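Local coordinates for protein deoxyribodipyrimidine photo-lyase (Oryza sativa Japonica Group, PDB 3UMV) that uses light and a bound FAD to split cyclobutane pyrimidine dimers in ultraviolet-damaged DNA back into single pyrimidines, at residues Pro110-Thr115 with Glu215-Val220; His361-Glu366 with Leu404-Gly409; Thr373-Trp378 with Arg396-Lys401. All coordinates share one frame; numbering follows the deposited sequence.

Contact 1 (Pro110-Thr115 with Glu215-Val220); sequences PFFLFT and EQPEGV. With URE (urea), chain N.
Strand 111-114, the outermost strand at one end of the mixed sheet in the photolyase alpha/beta region, is met here by the irregular loop that leads into helix 222-231. P217 and F112 carry the contact. With CG anti to its own carbonyl carbon (chi1 -68°), the F112 ring offers one face to the proline, whose CG stands 3.7 Å from the ring centroid, almost on the ring normal, a CH-pi contact. The same proline leans on the strand backbone through CB, 3.4 Å from F111 O, and on P110 through CG. At the edge of the F112 ring, near its plane, CZ lies 3.3 Å from E215 O. The carboxylate of E215 has its strongest partner elsewhere, in a salt bridge with R127. Farther along the strand, L113 extends CD2 to V220 CG2, the two side chains crossing at about a right angle.

No direct hydrogen bond joins the two segments. The backbone of F112 and F114 pairs instead with strand 70-75, the inner neighbour in this Rossmann-like sheet, and a urea molecule links the segments on the other side. Its N1 donates to L113 O at 3.2 Å, while its O receives the N-H of E218 at 2.9 Å. A water accepts from L113 N at 3.0 Å and lies within hydrogen-bonding distance of E218 O and the urea oxygen. F114 reaches the urea as well, CE2 lying 3.1 Å from N1.

Contact 2 (His361-Glu366 with Leu404-Gly409); sequences HIYTRE and LEWTSG. With EDO (1,2-ethanediol), chain F.
An aromatic cluster of H361, Y363 and W406 joins the extended chain before helix 365-369 to the end of helix 393-405; W406, predicted to relay electrons as a tryptophanyl radical, is the first residue to leave helical geometry there. H361 comes first. Its CB sits 3.8 Å from W406 CD1, and its imidazole turns an edge toward the face of the indole's five-membered ring, planes 80° apart in an offset edge-to-face pair. The carbonyl of H361 is buried without a hydrogen-bond partner, met by the CA-H of W406, with CA 3.2 Å from O. I362 follows, laying CD1 against the backbone 3.6 Å from T407 C, while its own CA-H faces W406 O. That oxygen also takes the one hydrogen bond between the segments, from Y363 N at 2.9 Å, nearly straight at 165° and in the carbonyl plane.

The Y363 side chain runs alongside that of W406, both with CG anti to their own carbonyl carbons. CD1 approaches W406 CB at 3.7 Å, and the phenol directs its edge at the indole's six-membered ring, the planes 82° apart. The Y363 hydroxyl is hydrogen-bonded to H374 ND1, and H374 stacks on H361 too. An alanine in place of W406 removes the flat surface that the edges of H361 and Y363 meet, and would probably loosen the cluster and interrupt the predicted electron path. On the backbone side of Y363, its O lies 4.0 Å from T407 CG2. One residue before W406, E405 has its carboxylate in a salt bridge with K402 through OE2, while OE1 also accepts a hydrogen bond from O1 of a 1,2-ethanediol, 2.8 Å away.

Contact 3 (Thr373-Trp378 with Arg396-Lys401); sequences THDPLW and RMYWAK. With FAD (flavin-adenine dinucleotide), chain I.
W378 leaves the first turn of helix 376-388 with CG anti to its backbone N (chi1 -169°), which sends the indole toward helix 393-405. CB passes 4.1 Å from Y398 CE1; CD1 runs beside the backbone of W399. NE1 donates to W399 O at 2.9 Å, in the indole plane and on a carbonyl lone pair. Beyond it W399 CD1 stands over the rim of one face of the W378 indole, and W378 CZ2 comes within 3.3 Å of W399 NE1. CH2, at the tip, is still 3.9 Å from W399 NE1. The two ring planes are 9° apart but so displaced that they barely overlap.

Three residues before W378, D375 is the N-cap of helix 376-388: OD2 takes W378 N from above the carboxylate plane, and OD1 uses its syn lone pair for Y398 OH, 2.5 Å away. L377 CD2 lies over one face of that phenol. W399 NE1 is hydrogen-bonded to Q382 OE1; R396, M397 and A400 of helix 393-405 line the FAD pocket, A400 CB 3.7 Å from FAD C7M. Near-parallel indoles in close contact, W378 held by its N-H, are consistent with the predicted transfer of electrons through tryptophanyl radicals toward the flavin.

How the contacts relate
From the N terminus, contact 1 first closes a loop of 99 residues that holds the last strands of the alpha/beta sheet and several helices; it joins an outermost strand to the approach to helix 222-231. It ends before contact 2 opens. Contact 2 closes a loop of 37 residues, mostly helical, and contact 3, with 17 between its segments, nests inside it. Both use helix 393-405, contact 3 joining its middle to the start of helix 376-388 and contact 2 its end to the approach to helix 365-369. Contacts 2 and 3 touch, their centres 12 Å apart, whereas contact 1 lies on the opposite side of the chain's centre, its nearest atoms about 25 Å from either.

Contact 1 (Pro110-Thr115 with Glu215-Val220)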
loop_
_atom_site.group_PDB
_atom_site.type_symbol
_atom_site.label_atom_id
_atom_site.label_comp_id
_atom_site.label_asym_id
_atom_site.label_seq_id
_atom_site.Cartn_x
_atom_site.Cartn_y
_atom_site.Cartn_z
ATOM N N PRO A 110 24.000 8.946 -1.033
ATOM C CA PRO A 110 24.251 8.084 0.126
ATOM C C PRO A 110 22.961 7.442 0.614
ATOM O O PRO A 110 21.970 8.144 0.795
ATOM C CB PRO A 110 24.770 9.066 1.185
ATOM C CG PRO A 110 25.218 10.258 0.424
ATOM C CD PRO A 110 24.306 10.358 -0.747
ATOM N N PHE A 111 22.975 6.128 0.823
ATOM C CA PHE A 111 21.791 5.423 1.312
ATOM C C PHE A 111 22.149 4.721 2.616
ATOM O O PHE A 111 22.927 3.772 2.617
ATOM C CB PHE A 111 21.304 4.408 0.267
ATOM C CG PHE A 111 20.087 3.611 0.687
ATOM C CD1 PHE A 111 18.817 4.172 0.658
ATOM C CD2 PHE A 111 20.217 2.289 1.081
ATOM C CE1 PHE A 111 17.690 3.420 1.032
ATOM C CE2 PHE A 111 19.105 1.542 1.458
ATOM C CZ PHE A 111 17.838 2.114 1.430
ATOM N N PHE A 112 21.577 5.193 3.723
ATOM C CA PHE A 112 21.780 4.567 5.028
ATOM C C PHE A 112 20.697 3.525 5.309
ATOM O O PHE A 112 19.510 3.847 5.326
ATOM C CB PHE A 112 21.741 5.618 6.139
ATOM C CG PHE A 112 22.904 6.574 6.115
ATOM C CD1 PHE A 112 24.027 6.341 6.886
ATOM C CD2 PHE A 112 22.865 7.707 5.321
ATOM C CE1 PHE A 112 25.101 7.224 6.868
ATOM C CE2 PHE A 112 23.940 8.601 5.294
ATOM C CZ PHE A 112 25.057 8.357 6.069
ATOM N N LEU A 113 21.113 2.282 5.529
ATOM C CA LEU A 113 20.191 1.215 5.894
ATOM C C LEU A 113 20.320 0.863 7.369
ATOM O O LEU A 113 21.398 0.489 7.831
ATOM C CB LEU A 113 20.446 -0.033 5.052
ATOM C CG LEU A 113 19.460 -1.157 5.375
ATOM C CD1 LEU A 113 18.045 -0.709 5.091
ATOM C CD2 LEU A 113 19.793 -2.421 4.589
ATOM N N PHE A 114 19.213 0.975 8.100
ATOM C CA PHE A 114 19.195 0.678 9.532
ATOM C C PHE A 114 18.260 -0.495 9.827
ATOM O O PHE A 114 17.062 -0.432 9.537
ATOM C CB PHE A 114 18.745 1.912 10.319
ATOM C CG PHE A 114 19.701 3.078 10.228
ATOM C CD1 PHE A 114 19.303 4.281 9.665
ATOM C CD2 PHE A 114 20.994 2.968 10.702
ATOM C CE1 PHE A 114 20.178 5.358 9.592
ATOM C CE2 PHE A 114 21.879 4.037 10.626
ATOM C CZ PHE A 114 21.475 5.232 10.067
ATOM N N THR A 115 18.793 -1.575 10.391
ATOM C CA THR A 115 17.952 -2.736 10.669
ATOM C C THR A 115 17.532 -2.869 12.140
ATOM O O THR A 115 16.860 -3.829 12.522
ATOM C CB THR A 115 18.591 -4.040 10.146
ATOM O OG1 THR A 115 19.939 -4.147 10.618
ATOM C CG2 THR A 115 18.602 -4.028 8.626
ATOM N N GLU A 215 29.664 11.474 7.284
ATOM C CA GLU A 215 29.712 10.061 7.637
ATOM C C GLU A 215 29.210 9.211 6.475
ATOM O O GLU A 215 28.153 9.482 5.903
ATOM C CB GLU A 215 28.874 9.789 8.892
ATOM C CG GLU A 215 28.544 8.315 9.116
ATOM C CD GLU A 215 27.783 8.062 10.410
ATOM O OE1 GLU A 215 26.879 7.198 10.411
ATOM O OE2 GLU A 215 28.092 8.719 11.426
ATOM N N GLN A 216 29.979 8.183 6.138
ATOM C CA GLN A 216 29.648 7.284 5.042
ATOM C C GLN A 216 28.756 6.149 5.543
ATOM O O GLN A 216 28.975 5.623 6.639
ATOM C CB GLN A 216 30.941 6.714 4.455
ATOM C CG GLN A 216 30.824 6.248 3.020
ATOM C CD GLN A 216 30.592 7.392 2.052
ATOM O OE1 GLN A 216 31.253 8.429 2.122
ATOM N NE2 GLN A 216 29.644 7.208 1.140
ATOM N N PRO A 217 27.750 5.754 4.744
ATOM C CA PRO A 217 26.891 4.662 5.204
ATOM C C PRO A 217 27.703 3.380 5.310
ATOM O O PRO A 217 28.634 3.173 4.533
ATOM C CB PRO A 217 25.838 4.542 4.087
ATOM C CG PRO A 217 25.899 5.868 3.342
ATOM C CD PRO A 217 27.355 6.244 3.412
ATOM N N GLU A 218 27.367 2.543 6.283
ATOM C CA GLU A 218 28.036 1.262 6.441
ATOM C C GLU A 218 27.634 0.341 5.295
ATOM O O GLU A 218 26.495 0.377 4.838
ATOM C CB GLU A 218 27.651 0.641 7.784
ATOM C CG GLU A 218 27.891 1.582 8.956
ATOM C CD GLU A 218 28.096 0.853 10.270
ATOM O OE1 GLU A 218 29.030 1.226 11.013
ATOM O OE2 GLU A 218 27.321 -0.085 10.561
ATOM N N GLY A 219 28.564 -0.485 4.830
ATOM C CA GLY A 219 28.271 -1.386 3.730
ATOM C C GLY A 219 27.379 -2.536 4.155
ATOM O O GLY A 219 27.532 -3.077 5.248
ATOM N N VAL A 220 26.448 -2.912 3.289
ATOM C CA VAL A 220 25.536 -4.004 3.580
ATOM C C VAL A 220 25.880 -5.243 2.762
ATOM O O VAL A 220 26.129 -5.150 1.558
ATOM C CB VAL A 220 24.093 -3.605 3.245
ATOM C CG1 VAL A 220 23.137 -4.751 3.540
ATOM C CG2 VAL A 220 23.697 -2.357 4.018
HETATM C C URE N . 24.674 2.833 8.815
HETATM O O URE N . 24.831 2.921 7.609
HETATM N N1 URE N . 23.829 1.958 9.296
HETATM N N2 URE N . 25.341 3.618 9.623
HETATM O O HOH W 1 23.914 1.338 5.642
#

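Contact 2 (His361-Glu366 with Leu404-Gly409)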
loop_
_atom_site.group_PDB
_atom_site.type_symbol
_atom_site.label_atom_id
_atom_site.label_comp_id
_atom_site.label_asym_id
_atom_site.label_seq_id
_atom_site.Cartn_x
_atom_site.Cartn_y
_atom_site.Cartn_z
ATOM N N HIS A 361 -23.187 -21.826 8.470
ATOM C CA HIS A 361 -21.926 -22.507 8.727
ATOM C C HIS A 361 -21.063 -21.658 9.649
ATOM O O HIS A 361 -21.148 -20.434 9.630
ATOM C CB HIS A 361 -21.151 -22.739 7.429
ATOM C CG HIS A 361 -21.906 -23.515 6.403
ATOM N ND1 HIS A 361 -21.843 -24.890 6.320
ATOM C CD2 HIS A 361 -22.740 -23.114 5.414
ATOM C CE1 HIS A 361 -22.610 -25.303 5.326
ATOM N NE2 HIS A 361 -23.169 -24.246 4.763
ATOM N N ILE A 362 -20.235 -22.318 10.455
ATOM C CA ILE A 362 -19.233 -21.636 11.262
ATOM C C ILE A 362 -17.903 -22.336 10.989
ATOM O O ILE A 362 -17.783 -23.546 11.209
ATOM C CB ILE A 362 -19.578 -21.680 12.778
ATOM C CG1 ILE A 362 -20.845 -20.873 13.091
ATOM C CG2 ILE A 362 -18.454 -21.110 13.610
ATOM C CD1 ILE A 362 -20.639 -19.361 13.018
ATOM N N TYR A 363 -16.929 -21.602 10.462
ATOM C CA TYR A 363 -15.574 -22.124 10.289
ATOM C C TYR A 363 -14.612 -21.423 11.218
ATOM O O TYR A 363 -14.767 -20.237 11.491
ATOM C CB TYR A 363 -15.085 -21.954 8.840
ATOM C CG TYR A 363 -15.845 -22.823 7.878
ATOM C CD1 TYR A 363 -16.717 -22.272 6.945
ATOM C CD2 TYR A 363 -15.730 -24.204 7.939
ATOM C CE1 TYR A 363 -17.437 -23.080 6.087
ATOM C CE2 TYR A 363 -16.441 -25.013 7.089
ATOM C CZ TYR A 363 -17.290 -24.458 6.167
ATOM O OH TYR A 363 -17.999 -25.284 5.326
ATOM N N THR A 364 -13.608 -22.149 11.696
ATOM C CA THR A 364 -12.574 -21.537 12.509
ATOM C C THR A 364 -11.590 -20.829 11.598
ATOM O O THR A 364 -11.597 -21.021 10.375
ATOM C CB THR A 364 -11.791 -22.582 13.330
ATOM O OG1 THR A 364 -11.081 -23.462 12.450
ATOM C CG2 THR A 364 -12.730 -23.399 14.194
ATOM N N ARG A 365 -10.725 -20.030 12.204
ATOM C CA ARG A 365 -9.675 -19.355 11.453
ATOM C C ARG A 365 -8.772 -20.367 10.745
ATOM O O ARG A 365 -8.437 -20.186 9.572
ATOM C CB ARG A 365 -8.876 -18.422 12.369
ATOM C CG ARG A 365 -7.674 -17.770 11.705
ATOM C CD ARG A 365 -7.030 -16.735 12.628
ATOM N NE ARG A 365 -7.951 -15.631 12.894
ATOM C CZ ARG A 365 -7.604 -14.454 13.414
ATOM N NH1 ARG A 365 -6.344 -14.206 13.742
ATOM N NH2 ARG A 365 -8.524 -13.526 13.613
ATOM N N GLU A 366 -8.407 -21.443 11.442
ATOM C CA GLU A 366 -7.550 -22.469 10.849
ATOM C C GLU A 366 -8.183 -23.105 9.611
ATOM O O GLU A 366 -7.512 -23.292 8.598
ATOM C CB GLU A 366 -7.158 -23.545 11.878
ATOM C CG GLU A 366 -6.296 -24.687 11.312
ATOM C CD GLU A 366 -7.106 -25.936 10.928
ATOM O OE1 GLU A 366 -7.961 -26.383 11.733
ATOM O OE2 GLU A 366 -6.883 -26.476 9.817
ATOM N N LEU A 404 -17.628 -13.149 6.809
ATOM C CA LEU A 404 -18.742 -12.613 7.602
ATOM C C LEU A 404 -19.861 -13.646 7.760
ATOM O O LEU A 404 -20.430 -13.837 8.854
ATOM C CB LEU A 404 -19.304 -11.353 6.942
ATOM C CG LEU A 404 -20.593 -10.805 7.556
ATOM C CD1 LEU A 404 -20.365 -10.408 9.017
ATOM C CD2 LEU A 404 -21.104 -9.616 6.743
ATOM N N GLU A 405 -20.170 -14.334 6.668
ATOM C CA GLU A 405 -21.278 -15.285 6.677
ATOM C C GLU A 405 -20.999 -16.548 7.493
ATOM O O GLU A 405 -21.921 -17.201 7.951
ATOM C CB GLU A 405 -21.604 -15.681 5.243
ATOM C CG GLU A 405 -22.963 -16.318 5.068
ATOM C CD GLU A 405 -23.310 -16.527 3.610
ATOM O OE1 GLU A 405 -24.452 -16.925 3.331
ATOM O OE2 GLU A 405 -22.454 -16.271 2.739
ATOM N N TRP A 406 -19.729 -16.894 7.660
ATOM C CA TRP A 406 -19.364 -18.156 8.285
ATOM C C TRP A 406 -18.591 -17.969 9.588
ATOM O O TRP A 406 -17.849 -18.851 9.998
ATOM C CB TRP A 406 -18.507 -19.000 7.331
ATOM C CG TRP A 406 -19.170 -19.296 6.028
ATOM C CD1 TRP A 406 -20.514 -19.376 5.781
ATOM C CD2 TRP A 406 -18.515 -19.524 4.781
ATOM N NE1 TRP A 406 -20.728 -19.660 4.444
ATOM C CE2 TRP A 406 -19.513 -19.750 3.816
ATOM C CE3 TRP A 406 -17.173 -19.555 4.385
ATOM C CZ2 TRP A 406 -19.209 -20.004 2.476
ATOM C CZ3 TRP A 406 -16.875 -19.825 3.053
ATOM C CH2 TRP A 406 -17.887 -20.034 2.121
ATOM N N THR A 407 -18.732 -16.817 10.229
ATOM C CA THR A 407 -18.124 -16.665 11.544
ATOM C C THR A 407 -19.133 -16.137 12.548
ATOM O O THR A 407 -20.217 -15.685 12.175
ATOM C CB THR A 407 -16.846 -15.797 11.519
ATOM O OG1 THR A 407 -17.152 -14.499 11.000
ATOM C CG2 THR A 407 -15.775 -16.450 10.651
ATOM N N SER A 408 -18.782 -16.218 13.825
ATOM C CA SER A 408 -19.732 -15.937 14.898
ATOM C C SER A 408 -20.254 -14.493 14.935
ATOM O O SER A 408 -21.381 -14.249 15.373
ATOM C CB SER A 408 -19.147 -16.337 16.262
ATOM O OG SER A 408 -17.976 -15.587 16.547
ATOM N N GLY A 409 -19.447 -13.539 14.475
ATOM C CA GLY A 409 -19.877 -12.154 14.408
ATOM C C GLY A 409 -18.928 -11.336 13.558
ATOM O O GLY A 409 -17.841 -11.808 13.210
HETATM C C1 EDO F . -27.327 -16.120 5.112
HETATM O O1 EDO F . -26.212 -16.833 5.490
HETATM C C2 EDO F . -27.248 -14.767 4.961
HETATM O O2 EDO F . -28.342 -14.067 4.515
#

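Contact 3 (Thr373-Trp378 with Arg396-Lys401)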
loop_
_atom_site.group_PDB
_atom_site.type_symbol
_atom_site.label_atom_id
_atom_site.label_comp_id
_atom_site.label_asym_id
_atom_site.label_seq_id
_atom_site.Cartn_x
_atom_site.Cartn_y
_atom_site.Cartn_z
ATOM N N THR A 373 -13.530 -25.246 3.400
ATOM C CA THR A 373 -14.966 -25.035 3.453
ATOM C C THR A 373 -15.726 -25.878 2.424
ATOM O O THR A 373 -15.125 -26.490 1.533
ATOM C CB THR A 373 -15.325 -23.565 3.233
ATOM O OG1 THR A 373 -15.236 -23.241 1.833
ATOM C CG2 THR A 373 -14.401 -22.655 4.049
ATOM N N HIS A 374 -17.048 -25.873 2.555
ATOM C CA HIS A 374 -17.946 -26.534 1.613
ATOM C C HIS A 374 -17.994 -25.818 0.261
ATOM O O HIS A 374 -18.550 -26.343 -0.699
ATOM C CB HIS A 374 -19.363 -26.556 2.183
ATOM C CG HIS A 374 -19.991 -25.200 2.259
ATOM N ND1 HIS A 374 -19.691 -24.300 3.258
ATOM C CD2 HIS A 374 -20.875 -24.576 1.442
ATOM C CE1 HIS A 374 -20.379 -23.188 3.068
ATOM N NE2 HIS A 374 -21.108 -23.330 1.976
ATOM N N ASP A 375 -17.432 -24.616 0.197
ATOM C CA ASP A 375 -17.556 -23.749 -0.988
ATOM C C ASP A 375 -16.286 -23.780 -1.844
ATOM O O ASP A 375 -15.270 -23.203 -1.463
ATOM C CB ASP A 375 -17.857 -22.322 -0.511
ATOM C CG ASP A 375 -18.032 -21.320 -1.660
ATOM O OD1 ASP A 375 -18.603 -20.227 -1.418
ATOM O OD2 ASP A 375 -17.629 -21.614 -2.798
ATOM N N PRO A 376 -16.325 -24.461 -3.005
ATOM C CA PRO A 376 -15.092 -24.602 -3.779
ATOM C C PRO A 376 -14.633 -23.292 -4.411
ATOM O O PRO A 376 -13.445 -23.141 -4.654
ATOM C CB PRO A 376 -15.467 -25.614 -4.865
ATOM C CG PRO A 376 -16.932 -25.471 -5.007
ATOM C CD PRO A 376 -17.452 -25.175 -3.633
ATOM N N LEU A 377 -15.564 -22.383 -4.674
ATOM C CA LEU A 377 -15.225 -21.063 -5.185
ATOM C C LEU A 377 -14.459 -20.269 -4.110
ATOM O O LEU A 377 -13.431 -19.664 -4.395
ATOM C CB LEU A 377 -16.474 -20.318 -5.640
ATOM C CG LEU A 377 -16.215 -18.890 -6.134
ATOM C CD1 LEU A 377 -15.169 -18.867 -7.263
ATOM C CD2 LEU A 377 -17.512 -18.246 -6.582
ATOM N N TRP A 378 -14.936 -20.322 -2.869
ATOM C CA TRP A 378 -14.251 -19.638 -1.779
ATOM C C TRP A 378 -12.883 -20.259 -1.547
ATOM O O TRP A 378 -11.879 -19.559 -1.440
ATOM C CB TRP A 378 -15.078 -19.664 -0.493
ATOM C CG TRP A 378 -14.480 -18.726 0.513
ATOM C CD1 TRP A 378 -14.802 -17.405 0.681
ATOM C CD2 TRP A 378 -13.397 -19.000 1.419
ATOM N NE1 TRP A 378 -14.011 -16.851 1.652
ATOM C CE2 TRP A 378 -13.145 -17.803 2.134
ATOM C CE3 TRP A 378 -12.633 -20.143 1.717
ATOM C CZ2 TRP A 378 -12.142 -17.704 3.106
ATOM C CZ3 TRP A 378 -11.652 -20.051 2.696
ATOM C CH2 TRP A 378 -11.420 -18.836 3.384
ATOM N N ARG A 396 -11.711 -10.896 -3.960
ATOM C CA ARG A 396 -11.497 -10.373 -2.597
ATOM C C ARG A 396 -12.800 -9.960 -1.907
ATOM O O ARG A 396 -12.977 -10.200 -0.691
ATOM C CB ARG A 396 -10.486 -9.216 -2.584
ATOM C CG ARG A 396 -9.096 -9.634 -3.000
ATOM C CD ARG A 396 -8.065 -8.564 -2.657
ATOM N NE ARG A 396 -6.894 -8.675 -3.522
ATOM C CZ ARG A 396 -5.686 -8.235 -3.201
ATOM N NH1 ARG A 396 -5.479 -7.690 -2.013
ATOM N NH2 ARG A 396 -4.676 -8.361 -4.060
ATOM N N MET A 397 -13.722 -9.377 -2.680
ATOM C CA MET A 397 -15.030 -8.984 -2.147
ATOM C C MET A 397 -15.839 -10.215 -1.710
ATOM O O MET A 397 -16.358 -10.260 -0.594
ATOM C CB MET A 397 -15.818 -8.177 -3.185
ATOM C CG MET A 397 -15.144 -6.886 -3.573
ATOM S SD MET A 397 -16.114 -5.930 -4.776
ATOM C CE MET A 397 -15.622 -6.727 -6.283
ATOM N N TYR A 398 -15.939 -11.207 -2.595
ATOM C CA TYR A 398 -16.631 -12.457 -2.303
ATOM C C TYR A 398 -16.012 -13.148 -1.084
ATOM O O TYR A 398 -16.704 -13.520 -0.144
ATOM C CB TYR A 398 -16.548 -13.380 -3.519
ATOM C CG TYR A 398 -17.256 -14.703 -3.351
ATOM C CD1 TYR A 398 -16.578 -15.837 -2.916
ATOM C CD2 TYR A 398 -18.614 -14.812 -3.622
ATOM C CE1 TYR A 398 -17.247 -17.063 -2.773
ATOM C CE2 TYR A 398 -19.280 -16.012 -3.479
ATOM C CZ TYR A 398 -18.604 -17.125 -3.047
ATOM O OH TYR A 398 -19.300 -18.305 -2.910
ATOM N N TRP A 399 -14.690 -13.263 -1.111
ATOM C CA TRP A 399 -13.907 -13.937 -0.074
ATOM C C TRP A 399 -14.177 -13.357 1.305
ATOM O O TRP A 399 -14.472 -14.088 2.260
ATOM C CB TRP A 399 -12.431 -13.812 -0.441
ATOM C CG TRP A 399 -11.461 -14.251 0.588
ATOM C CD1 TRP A 399 -11.021 -15.523 0.817
ATOM C CD2 TRP A 399 -10.734 -13.406 1.482
ATOM N NE1 TRP A 399 -10.087 -15.524 1.828
ATOM C CE2 TRP A 399 -9.899 -14.237 2.256
ATOM C CE3 TRP A 399 -10.716 -12.029 1.712
ATOM C CZ2 TRP A 399 -9.061 -13.733 3.247
ATOM C CZ3 TRP A 399 -9.888 -11.535 2.694
ATOM C CH2 TRP A 399 -9.065 -12.377 3.443
ATOM N N ALA A 400 -14.116 -12.045 1.430
ATOM C CA ALA A 400 -14.301 -11.440 2.737
ATOM C C ALA A 400 -15.755 -11.507 3.212
ATOM O O ALA A 400 -16.022 -11.643 4.405
ATOM C CB ALA A 400 -13.785 -9.987 2.744
ATOM N N LYS A 401 -16.693 -11.390 2.280
ATOM C CA LYS A 401 -18.101 -11.494 2.632
ATOM C C LYS A 401 -18.498 -12.882 3.133
ATOM O O LYS A 401 -19.349 -13.008 4.030
ATOM C CB LYS A 401 -18.977 -11.062 1.468
ATOM C CG LYS A 401 -18.914 -9.563 1.245
ATOM C CD LYS A 401 -19.932 -9.099 0.229
ATOM C CE LYS A 401 -19.811 -7.571 0.030
ATOM N NZ LYS A 401 -20.324 -6.820 1.204
HETATM P PA FAD I . -6.257 -3.023 -10.712
HETATM O O1A FAD I . -7.686 -3.367 -11.003
HETATM O O2A FAD I . -5.356 -3.024 -11.917
HETATM O O5B FAD I . -6.227 -1.608 -9.968
HETATM C C5B FAD I . -5.159 -0.699 -10.129
HETATM C C4B FAD I . -4.877 0.012 -8.801
HETATM O O4B FAD I . -6.017 0.704 -8.315
HETATM C C3B FAD I . -4.527 -0.968 -7.698
HETATM O O3B FAD I . -3.167 -1.331 -7.740
HETATM C C2B FAD I . -4.843 -0.157 -6.477
HETATM O O2B FAD I . -3.822 0.800 -6.266
HETATM C C1B FAD I . -6.076 0.595 -6.910
HETATM N N9A FAD I . -7.298 -0.115 -6.498
HETATM C C8A FAD I . -8.034 -1.011 -7.227
HETATM N N7A FAD I . -9.079 -1.404 -6.461
HETATM C C5A FAD I . -9.004 -0.781 -5.252
HETATM C C6A FAD I . -9.788 -0.794 -4.092
HETATM N N6A FAD I . -10.941 -1.460 -4.025
HETATM N N1A FAD I . -9.429 -0.017 -3.013
HETATM C C2A FAD I . -8.308 0.778 -3.082
HETATM N N3A FAD I . -7.535 0.788 -4.221
HETATM C C4A FAD I . -7.889 0.033 -5.285
HETATM N N1 FAD I . -5.603 -3.514 -2.139
HETATM C C2 FAD I . -4.294 -3.406 -1.770
HETATM O O2 FAD I . -3.582 -2.633 -2.411
HETATM N N3 FAD I . -3.806 -4.127 -0.694
HETATM C C4 FAD I . -4.632 -4.982 0.013
HETATM O O4 FAD I . -4.191 -5.628 0.969
HETATM C C4X FAD I . -5.966 -5.076 -0.364
HETATM N N5 FAD I . -6.836 -5.918 0.288
HETATM C C5X FAD I . -8.163 -5.984 -0.088
HETATM C C6 FAD I . -9.048 -6.820 0.605
HETATM C C7 FAD I . -10.391 -6.892 0.222
HETATM C C7M FAD I . -11.325 -7.788 0.993
HETATM C C8 FAD I . -10.835 -6.130 -0.862
HETATM C C8M FAD I . -12.262 -6.168 -1.322
HETATM C C9 FAD I . -9.948 -5.317 -1.546
HETATM C C9A FAD I . -8.622 -5.241 -1.161
HETATM N N10 FAD I . -7.744 -4.430 -1.852
HETATM C C10 FAD I . -6.436 -4.351 -1.440
HETATM C "C1'" FAD I . -8.190 -3.593 -3.043
HETATM C "C2'" FAD I . -8.046 -4.313 -4.420
HETATM O "O2'" FAD I . -8.584 -5.641 -4.451
HETATM C "C3'" FAD I . -6.598 -4.385 -4.941
HETATM O "O3'" FAD I . -6.023 -3.107 -4.881
HETATM C "C4'" FAD I . -6.496 -4.892 -6.382
HETATM O "O4'" FAD I . -7.064 -6.185 -6.474
HETATM C "C5'" FAD I . -5.021 -4.897 -6.780
HETATM O "O5'" FAD I . -4.734 -5.578 -7.978
HETATM P P FAD I . -4.296 -4.735 -9.271
HETATM O O1P FAD I . -3.166 -3.781 -8.935
HETATM O O2P FAD I . -3.943 -5.686 -10.386
HETATM O O3P FAD I . -5.716 -4.021 -9.544
#